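Local coordinates for methanogen homoaconitase large subunit (Methanocaldococcus jannaschii, PDB 4KP2), which forms the iron-sulfur large subunit of a hydro-lyase that interconverts homocitrate, cis-homoaconitate and homoisocitrate in 2-oxosuberate biosynthesis, at residues V178-K183 and I210-E215; V216-D221 and E243-T248; T52-T57 and F81-P86. All blocks are in the same frame, centred on the assembly; numbering follows the deposited sequence.

Interaction 1. Residues V178-K183 and I210-E215; sequences VDIVGK and IEYGGE
I180 N donates to G213 O at 2.6 Å, the last backbone rung of a parallel ladder between the segments. V178 brackets Y212: its N reaches E211 O at 2.7 Å, and its O receives G213 N at 2.9 Å. G213 in turn brackets D179, with its N on V178 O and its O on I180 N. The two short strands run in nearly the same direction, 22° apart.

Past the ladder a side chain takes over. E215 OE1 accepts from G182 N with its anti lone pair, a short bond of 2.5 Å. E215 CG stands between the backbone N and the carbonyl carbon (chi1 55°), and the rest of the chain runs extended to G182. K183 curls back to put NZ on its neighbour's carbonyl, G182 O, at 2.7 Å. NZ also lies along E215 CG, but K183 NZ and E215 OE1 stay 4.2 Å apart, beyond a salt bridge. G214 passes close under I180 O, where a CB would clash.

The packing is apolar on the face of V178, I180 and Y212. I180 CD1 meets Y212 CD1 at 4.1 Å, the two side chains lying alongside. V178 CG2 touches I210 CG2 at 4.0 Å. On the other face R177 makes salt bridges to both D179 and E211, one carboxylate from each strand.

This is the strand pairing of a right-handed beta-alpha-beta crossover. Helix 189-200 connects strands 167-180 and 208-213 and covers V178, I180 and Y212. Strand 282-286 flanks 167-180, strand 239-242 flanks 208-213, and helix 215-219 starts just after G214.

Interaction 2. Residues V216-D221 and E243-T248; sequences VVKNMD and EADEIT
I247 packs against K218 and M220, and D245 lies against K218, where the start of helix 246-254 meets the end of helix 215-219.

The apolar part belongs to I247. Its CD1 lies 3.3 Å from K218 O, and the same I247 CD1 lies 3.3 Å from M220 O. The methyl thus rests against two carbonyl oxygens where the first helix ends. With CG2 anti to the backbone N and CG1 beside that N (chi1 -58°), I247 puts both branches against this turn. I247 CG2 rests 3.9 Å from D221 CA, and it also approaches M220 O.

The charged part is K218 with D245. The lysine chain and the carboxylate pass alongside, heading opposite ways. K218 NZ comes to 3.3 Å from D245 CB and makes a long salt bridge to D245 OD2, at 3.8 Å. The stronger mate of D245 is R225, which makes a salt bridge to OD1. R225 also donates to V217 O, and thus ties the same carboxylate to the first helix.

The third kind is capping. D245 is the N-cap of helix 246-254. T248 OG1 donates to D245 OD1 at 3.1 Å, nearly head-on to the oxygen. T248 N reaches D245 OD1 as well, in a weak bond of 3.4 Å. With D245 replaced by an alanine, R225 would probably lose its carboxylate mate and the first turn of the helix its side-chain cap.

The contact across the segments is thus methyl packing plus a loose ion pair, with R225 as the stronger partner of the carboxylate. D245, at a helix N-terminus, is likely to be stabilised as an anion by the capping donors and the two nearby cations.

Interaction 3. Residues T52-T57 and F81-P86; sequences THDGTT and FDHNVP
D54, next to strand 49-53, sets its carboxylate against the backbone of H83 and N84 in the loop after strand 77-80. These are adjacent strands of a parallel sheet in an alpha-beta-alpha sandwich, and the two segments meet where the strands end.

D54 has the most surface buried here, and its carboxylate is gripped by the loop residues D82 to N84. OD2 takes two donors. N84 N comes at 2.8 Å to the syn lone pair of D54 OD2. N84 ND2 comes at 3.2 Å to D54 OD2 from above the carboxylate plane, while N84 OD1 is held by N88. The other oxygen, D54 OD1, accepts from H83 N at 3.1 Å on its syn side, tilted out of the carboxylate plane. D82 N adds a weak bond to it. D54 CB packs at 3.5 Å against F81 CD1, and F81 also meets F111 edge-to-face.

H53 lies face-to-face on H83. The ring planes are 7° apart, with centroids 3.5 Å from each other. The H53 torsion that places CG between the backbone N and the carbonyl carbon (chi1 55°) turns this ring toward the loop. T56 OG1 sits over the opposite face of H53, so that ring is sandwiched. G55 N donates to H53 ND1 at 3.0 Å and fixes its rotation from within its own turn.

The stack lies beside the predicted cluster site. The side chain of H83 is about 4 Å, between nearest atoms, from that of C383, a predicted [4Fe-4S] ligand. V85 and P86 pack on M377 and C379 of the second subunit. The H83 ring is held in turn by D82: H83 ND1 donates to D82 OD1 at 2.8 Å, with the oxygen in the ring plane but the ring nitrogen above the carboxylate plane.

Overall arrangement
Along the chain the order is interaction 3, interaction 1, interaction 2. Interactions 1 and 2 are neighbours, with centres about 11 Å apart. Strand 208-213 runs straight into helix 215-219, and I180 O probably bonds V216 N across the junction. They share a mixed sheet and its helices, away from the predicted cluster ligands. Interaction 3 belongs to a separate parallel sheet on the opposite side of the chain's centre. Its centre is about 34 Å from interaction 1 and 30 Å from interaction 2. It adjoins the predicted cluster site and the second subunit. Interactions 1 and 2 are packing around one sheet, while 52-57 with 81-86 probably forms part of the surroundings of the cluster.

Interaction 1. Residues V178-K183 and I210-E215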
loop_
_atom_site.group_PDB
_atom_site.type_symbol
_atom_site.label_atom_id
_atom_site.label_comp_id
_atom_site.label_asym_id
_atom_site.label_seq_id
_atom_site.Cartn_x
_atom_site.Cartn_y
_atom_site.Cartn_z
ATOM N N VAL A 178 3.409 28.922 24.902
ATOM C CA VAL A 178 3.347 29.421 23.534
ATOM C C VAL A 178 1.953 29.949 23.211
ATOM O O VAL A 178 1.043 29.181 22.895
ATOM C CB VAL A 178 3.733 28.331 22.515
ATOM C CG1 VAL A 178 3.699 28.890 21.101
ATOM C CG2 VAL A 178 5.111 27.774 22.834
ATOM N N ASP A 179 1.791 31.264 23.304
ATOM C CA ASP A 179 0.532 31.905 22.948
ATOM C C ASP A 179 0.495 32.216 21.459
ATOM O O ASP A 179 1.391 32.875 20.930
ATOM C CB ASP A 179 0.325 33.191 23.754
ATOM C CG ASP A 179 -0.075 32.921 25.191
ATOM O OD1 ASP A 179 0.822 32.849 26.055
ATOM O OD2 ASP A 179 -1.289 32.787 25.456
ATOM N N ILE A 180 -0.543 31.738 20.785
ATOM C CA ILE A 180 -0.705 31.991 19.360
ATOM C C ILE A 180 -1.930 32.862 19.112
ATOM O O ILE A 180 -3.065 32.422 19.289
ATOM C CB ILE A 180 -0.837 30.680 18.570
ATOM C CG1 ILE A 180 0.309 29.730 18.924
ATOM C CG2 ILE A 180 -0.858 30.959 17.077
ATOM C CD1 ILE A 180 0.255 28.411 18.193
ATOM N N VAL A 181 -1.692 34.105 18.708
ATOM C CA VAL A 181 -2.775 35.058 18.490
ATOM C C VAL A 181 -2.734 35.641 17.082
ATOM O O VAL A 181 -1.723 35.538 16.388
ATOM C CB VAL A 181 -2.724 36.210 19.509
ATOM C CG1 VAL A 181 -2.955 35.683 20.919
ATOM C CG2 VAL A 181 -1.396 36.941 19.413
ATOM N N GLY A 182 -3.837 36.258 16.670
ATOM C CA GLY A 182 -3.944 36.834 15.343
ATOM C C GLY A 182 -4.930 36.068 14.482
ATOM O O GLY A 182 -5.597 35.151 14.961
ATOM N N LYS A 183 -5.024 36.441 13.209
ATOM C CA LYS A 183 -5.941 35.770 12.290
ATOM C C LYS A 183 -5.386 35.616 10.878
ATOM O O LYS A 183 -4.860 36.564 10.293
ATOM C CB LYS A 183 -7.296 36.487 12.253
ATOM C CG LYS A 183 -8.217 36.112 13.399
ATOM C CD LYS A 183 -8.556 34.629 13.361
ATOM C CE LYS A 183 -9.035 34.136 14.716
ATOM N NZ LYS A 183 -7.960 34.235 15.743
ATOM N N ILE A 210 5.558 21.854 26.293
ATOM C CA ILE A 210 5.004 22.918 25.467
ATOM C C ILE A 210 3.538 23.155 25.802
ATOM O O ILE A 210 2.732 22.226 25.793
ATOM C CB ILE A 210 5.110 22.584 23.969
ATOM C CG1 ILE A 210 6.497 22.032 23.631
ATOM C CG2 ILE A 210 4.797 23.813 23.131
ATOM C CD1 ILE A 210 7.586 23.074 23.646
ATOM N N GLU A 211 3.192 24.404 26.095
ATOM C CA GLU A 211 1.810 24.756 26.395
ATOM C C GLU A 211 1.269 25.762 25.387
ATOM O O GLU A 211 1.603 26.947 25.437
ATOM C CB GLU A 211 1.691 25.316 27.813
ATOM C CG GLU A 211 0.280 25.724 28.203
ATOM C CD GLU A 211 0.170 26.135 29.658
ATOM O OE1 GLU A 211 1.047 25.739 30.455
ATOM O OE2 GLU A 211 -0.790 26.855 30.003
ATOM N N TYR A 212 0.435 25.283 24.471
ATOM C CA TYR A 212 -0.154 26.147 23.456
ATOM C C TYR A 212 -1.400 26.848 23.981
ATOM O O TYR A 212 -2.239 26.238 24.645
ATOM C CB TYR A 212 -0.504 25.348 22.200
ATOM C CG TYR A 212 0.680 24.694 21.526
ATOM C CD1 TYR A 212 1.511 25.418 20.680
ATOM C CD2 TYR A 212 0.960 23.349 21.727
ATOM C CE1 TYR A 212 2.593 24.822 20.059
ATOM C CE2 TYR A 212 2.036 22.744 21.111
ATOM C CZ TYR A 212 2.849 23.484 20.278
ATOM O OH TYR A 212 3.922 22.878 19.665
ATOM N N GLY A 213 -1.516 28.134 23.674
ATOM C CA GLY A 213 -2.671 28.916 24.070
ATOM C C GLY A 213 -2.912 30.059 23.105
ATOM O O GLY A 213 -2.207 30.197 22.106
ATOM N N GLY A 214 -3.910 30.882 23.402
ATOM C CA GLY A 214 -4.221 32.021 22.562
ATOM C C GLY A 214 -5.503 31.833 21.776
ATOM O O GLY A 214 -6.091 30.752 21.774
ATOM N N GLU A 215 -5.926 32.896 21.101
ATOM C CA GLU A 215 -7.181 32.896 20.357
ATOM C C GLU A 215 -7.172 31.914 19.187
ATOM O O GLU A 215 -8.210 31.357 18.829
ATOM C CB GLU A 215 -7.500 34.310 19.863
ATOM C CG GLU A 215 -6.393 34.943 19.035
ATOM C CD GLU A 215 -6.616 36.425 18.803
ATOM O OE1 GLU A 215 -5.864 37.024 18.005
ATOM O OE2 GLU A 215 -7.540 36.992 19.422
#

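Interaction 2. Residues V216-D221 and E243-T248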
loop_
_atom_site.group_PDB
_atom_site.type_symbol
_atom_site.label_atom_id
_atom_site.label_comp_id
_atom_site.label_asym_id
_atom_site.label_seq_id
_atom_site.Cartn_x
_atom_site.Cartn_y
_atom_site.Cartn_z
ATOM N N VAL A 216 -6.000 31.703 18.597
ATOM C CA VAL A 216 -5.868 30.791 17.466
ATOM C C VAL A 216 -6.038 29.341 17.906
ATOM O O VAL A 216 -6.802 28.585 17.307
ATOM C CB VAL A 216 -4.512 30.957 16.759
ATOM C CG1 VAL A 216 -4.384 29.964 15.615
ATOM C CG2 VAL A 216 -4.350 32.380 16.253
ATOM N N VAL A 217 -5.321 28.963 18.960
ATOM C CA VAL A 217 -5.406 27.613 19.504
ATOM C C VAL A 217 -6.806 27.347 20.052
ATOM O O VAL A 217 -7.342 26.245 19.916
ATOM C CB VAL A 217 -4.362 27.389 20.618
ATOM C CG1 VAL A 217 -4.463 25.976 21.172
ATOM C CG2 VAL A 217 -2.963 27.653 20.088
ATOM N N LYS A 218 -7.396 28.370 20.660
ATOM C CA LYS A 218 -8.737 28.268 21.223
ATOM C C LYS A 218 -9.782 28.050 20.131
ATOM O O LYS A 218 -10.807 27.409 20.358
ATOM C CB LYS A 218 -9.070 29.531 22.022
ATOM C CG LYS A 218 -10.387 29.474 22.780
ATOM C CD LYS A 218 -10.329 28.470 23.919
ATOM C CE LYS A 218 -11.612 28.492 24.732
ATOM N NZ LYS A 218 -11.548 27.583 25.908
ATOM N N ASN A 219 -9.516 28.588 18.945
ATOM C CA ASN A 219 -10.440 28.465 17.822
ATOM C C ASN A 219 -10.147 27.254 16.942
ATOM O O ASN A 219 -10.935 26.912 16.060
ATOM C CB ASN A 219 -10.438 29.741 16.981
ATOM C CG ASN A 219 -11.063 30.915 17.707
ATOM O OD1 ASN A 219 -12.033 30.757 18.449
ATOM N ND2 ASN A 219 -10.504 32.102 17.500
ATOM N N MET A 220 -9.009 26.612 17.186
ATOM C CA MET A 220 -8.627 25.421 16.440
ATOM C C MET A 220 -9.555 24.249 16.725
ATOM O O MET A 220 -10.036 24.084 17.846
ATOM C CB MET A 220 -7.200 25.001 16.792
ATOM C CG MET A 220 -6.116 25.646 15.960
ATOM S SD MET A 220 -4.536 24.828 16.252
ATOM C CE MET A 220 -3.452 25.800 15.218
ATOM N N ASP A 221 -9.799 23.436 15.705
ATOM C CA ASP A 221 -10.456 22.154 15.904
ATOM C C ASP A 221 -9.399 21.174 16.393
ATOM O O ASP A 221 -8.219 21.513 16.454
ATOM C CB ASP A 221 -11.096 21.659 14.606
ATOM C CG ASP A 221 -10.096 21.528 13.472
ATOM O OD1 ASP A 221 -9.058 22.224 13.504
ATOM O OD2 ASP A 221 -10.354 20.732 12.543
ATOM N N GLU A 243 -4.827 23.080 26.584
ATOM C CA GLU A 243 -5.945 23.110 27.519
ATOM C C GLU A 243 -7.237 22.618 26.873
ATOM O O GLU A 243 -7.575 23.011 25.756
ATOM C CB GLU A 243 -6.130 24.526 28.065
ATOM C CG GLU A 243 -7.196 24.658 29.139
ATOM C CD GLU A 243 -7.282 26.064 29.697
ATOM O OE1 GLU A 243 -6.332 26.489 30.387
ATOM O OE2 GLU A 243 -8.296 26.745 29.437
ATOM N N ALA A 244 -7.952 21.752 27.584
ATOM C CA ALA A 244 -9.179 21.158 27.071
ATOM C C ALA A 244 -10.356 22.123 27.169
ATOM O O ALA A 244 -10.521 22.818 28.170
ATOM C CB ALA A 244 -9.491 19.867 27.808
ATOM N N ASP A 245 -11.173 22.156 26.123
ATOM C CA ASP A 245 -12.345 23.021 26.097
ATOM C C ASP A 245 -13.523 22.314 25.441
ATOM O O ASP A 245 -13.495 21.101 25.243
ATOM C CB ASP A 245 -12.033 24.322 25.358
ATOM C CG ASP A 245 -11.728 24.100 23.891
ATOM O OD1 ASP A 245 -11.281 22.990 23.536
ATOM O OD2 ASP A 245 -11.932 25.039 23.093
ATOM N N GLU A 246 -14.553 23.083 25.101
ATOM C CA GLU A 246 -15.763 22.535 24.495
ATOM C C GLU A 246 -15.488 21.843 23.163
ATOM O O GLU A 246 -16.147 20.863 22.818
ATOM C CB GLU A 246 -16.814 23.630 24.308
ATOM C CG GLU A 246 -17.980 23.547 25.280
ATOM C CD GLU A 246 -17.566 23.790 26.719
ATOM O OE1 GLU A 246 -16.551 24.484 26.942
ATOM O OE2 GLU A 246 -18.260 23.286 27.628
ATOM N N ILE A 247 -14.517 22.361 22.420
ATOM C CA ILE A 247 -14.139 21.775 21.139
ATOM C C ILE A 247 -13.568 20.377 21.348
ATOM O O ILE A 247 -13.788 19.474 20.537
ATOM C CB ILE A 247 -13.114 22.656 20.399
ATOM C CG1 ILE A 247 -13.681 24.061 20.189
ATOM C CG2 ILE A 247 -12.729 22.033 19.064
ATOM C CD1 ILE A 247 -12.768 24.976 19.410
ATOM N N THR A 248 -12.843 20.204 22.448
ATOM C CA THR A 248 -12.272 18.909 22.793
ATOM C C THR A 248 -13.372 17.897 23.104
ATOM O O THR A 248 -13.289 16.736 22.703
ATOM C CB THR A 248 -11.320 19.016 24.002
ATOM O OG1 THR A 248 -10.316 20.004 23.738
ATOM C CG2 THR A 248 -10.648 17.679 24.277
#

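Interaction 3. Residues T52-T57 and F81-P86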
loop_
_atom_site.group_PDB
_atom_site.type_symbol
_atom_site.label_atom_id
_atom_site.label_comp_id
_atom_site.label_asym_id
_atom_site.label_seq_id
_atom_site.Cartn_x
_atom_site.Cartn_y
_atom_site.Cartn_z
ATOM N N THR A 52 2.109 0.499 22.644
ATOM C CA THR A 52 3.278 0.191 21.828
ATOM C C THR A 52 2.842 -0.312 20.454
ATOM O O THR A 52 1.818 -0.985 20.326
ATOM C CB THR A 52 4.177 -0.866 22.491
ATOM O OG1 THR A 52 3.377 -1.971 22.930
ATOM C CG2 THR A 52 4.909 -0.271 23.686
ATOM N N HIS A 53 3.618 0.020 19.427
ATOM C CA HIS A 53 3.289 -0.393 18.064
ATOM C C HIS A 53 4.141 -1.575 17.604
ATOM O O HIS A 53 4.974 -2.080 18.357
ATOM C CB HIS A 53 3.424 0.782 17.091
ATOM C CG HIS A 53 4.766 1.448 17.125
ATOM N ND1 HIS A 53 5.873 0.925 16.492
ATOM C CD2 HIS A 53 5.177 2.595 17.713
ATOM C CE1 HIS A 53 6.908 1.722 16.690
ATOM N NE2 HIS A 53 6.513 2.743 17.429
ATOM N N ASP A 54 3.931 -2.003 16.361
ATOM C CA ASP A 54 4.589 -3.193 15.819
ATOM C C ASP A 54 6.114 -3.118 15.835
ATOM O O ASP A 54 6.794 -4.141 15.751
ATOM C CB ASP A 54 4.096 -3.478 14.398
ATOM C CG ASP A 54 4.307 -2.306 13.460
ATOM O OD1 ASP A 54 4.180 -1.150 13.915
ATOM O OD2 ASP A 54 4.599 -2.540 12.269
ATOM N N GLY A 55 6.648 -1.907 15.941
ATOM C CA GLY A 55 8.085 -1.713 15.973
ATOM C C GLY A 55 8.650 -1.706 17.380
ATOM O O GLY A 55 9.844 -1.931 17.577
ATOM N N THR A 56 7.791 -1.454 18.365
ATOM C CA THR A 56 8.236 -1.347 19.750
ATOM C C THR A 56 7.578 -2.363 20.686
ATOM O O THR A 56 8.082 -2.619 21.779
ATOM C CB THR A 56 8.023 0.076 20.304
ATOM O OG1 THR A 56 6.659 0.470 20.109
ATOM C CG2 THR A 56 8.937 1.060 19.591
ATOM N N THR A 57 6.457 -2.937 20.257
ATOM C CA THR A 57 5.792 -3.980 21.040
ATOM C C THR A 57 6.668 -5.222 21.277
ATOM O O THR A 57 6.772 -5.685 22.413
ATOM C CB THR A 57 4.422 -4.394 20.439
ATOM O OG1 THR A 57 3.569 -3.247 20.343
ATOM C CG2 THR A 57 3.750 -5.448 21.309
ATOM N N PHE A 81 -0.792 -1.975 15.061
ATOM C CA PHE A 81 0.196 -2.120 13.998
ATOM C C PHE A 81 0.001 -1.023 12.962
ATOM O O PHE A 81 -1.101 -0.848 12.438
ATOM C CB PHE A 81 0.074 -3.491 13.327
ATOM C CG PHE A 81 0.335 -4.651 14.247
ATOM C CD1 PHE A 81 0.938 -4.461 15.481
ATOM C CD2 PHE A 81 -0.020 -5.936 13.874
ATOM C CE1 PHE A 81 1.176 -5.529 16.324
ATOM C CE2 PHE A 81 0.217 -7.008 14.713
ATOM C CZ PHE A 81 0.815 -6.804 15.938
ATOM N N ASP A 82 1.066 -0.288 12.660
ATOM C CA ASP A 82 0.962 0.829 11.728
ATOM C C ASP A 82 2.271 1.132 11.002
ATOM O O ASP A 82 2.262 1.562 9.850
ATOM C CB ASP A 82 0.467 2.082 12.454
ATOM C CG ASP A 82 1.435 2.556 13.521
ATOM O OD1 ASP A 82 2.142 1.709 14.107
ATOM O OD2 ASP A 82 1.487 3.778 13.774
ATOM N N HIS A 83 3.393 0.911 11.680
ATOM C CA HIS A 83 4.699 1.249 11.125
ATOM C C HIS A 83 5.071 0.400 9.912
ATOM O O HIS A 83 5.586 0.917 8.919
ATOM C CB HIS A 83 5.784 1.128 12.197
ATOM C CG HIS A 83 5.852 2.302 13.122
ATOM N ND1 HIS A 83 4.763 2.752 13.839
ATOM C CD2 HIS A 83 6.880 3.120 13.447
ATOM C CE1 HIS A 83 5.119 3.796 14.565
ATOM N NE2 HIS A 83 6.398 4.040 14.346
ATOM N N ASN A 84 4.815 -0.901 9.998
ATOM C CA ASN A 84 5.201 -1.825 8.939
ATOM C C ASN A 84 4.027 -2.657 8.439
ATOM O O ASN A 84 4.048 -3.886 8.518
ATOM C CB ASN A 84 6.321 -2.746 9.426
ATOM C CG ASN A 84 7.527 -1.979 9.937
ATOM O OD1 ASN A 84 8.456 -1.689 9.183
ATOM N ND2 ASN A 84 7.517 -1.647 11.223
ATOM N N VAL A 85 3.002 -1.986 7.923
ATOM C CA VAL A 85 1.808 -2.677 7.453
ATOM C C VAL A 85 1.524 -2.416 5.970
ATOM O O VAL A 85 1.362 -1.269 5.555
ATOM C CB VAL A 85 0.573 -2.325 8.315
ATOM C CG1 VAL A 85 0.694 -2.969 9.686
ATOM C CG2 VAL A 85 0.414 -0.816 8.445
ATOM N N PRO A 86 1.486 -3.485 5.158
ATOM C CA PRO A 86 1.767 -4.885 5.500
ATOM C C PRO A 86 3.259 -5.106 5.750
ATOM O O PRO A 86 4.057 -4.247 5.375
ATOM C CB PRO A 86 1.329 -5.646 4.238
ATOM C CG PRO A 86 0.438 -4.707 3.500
ATOM C CD PRO A 86 0.997 -3.354 3.777
#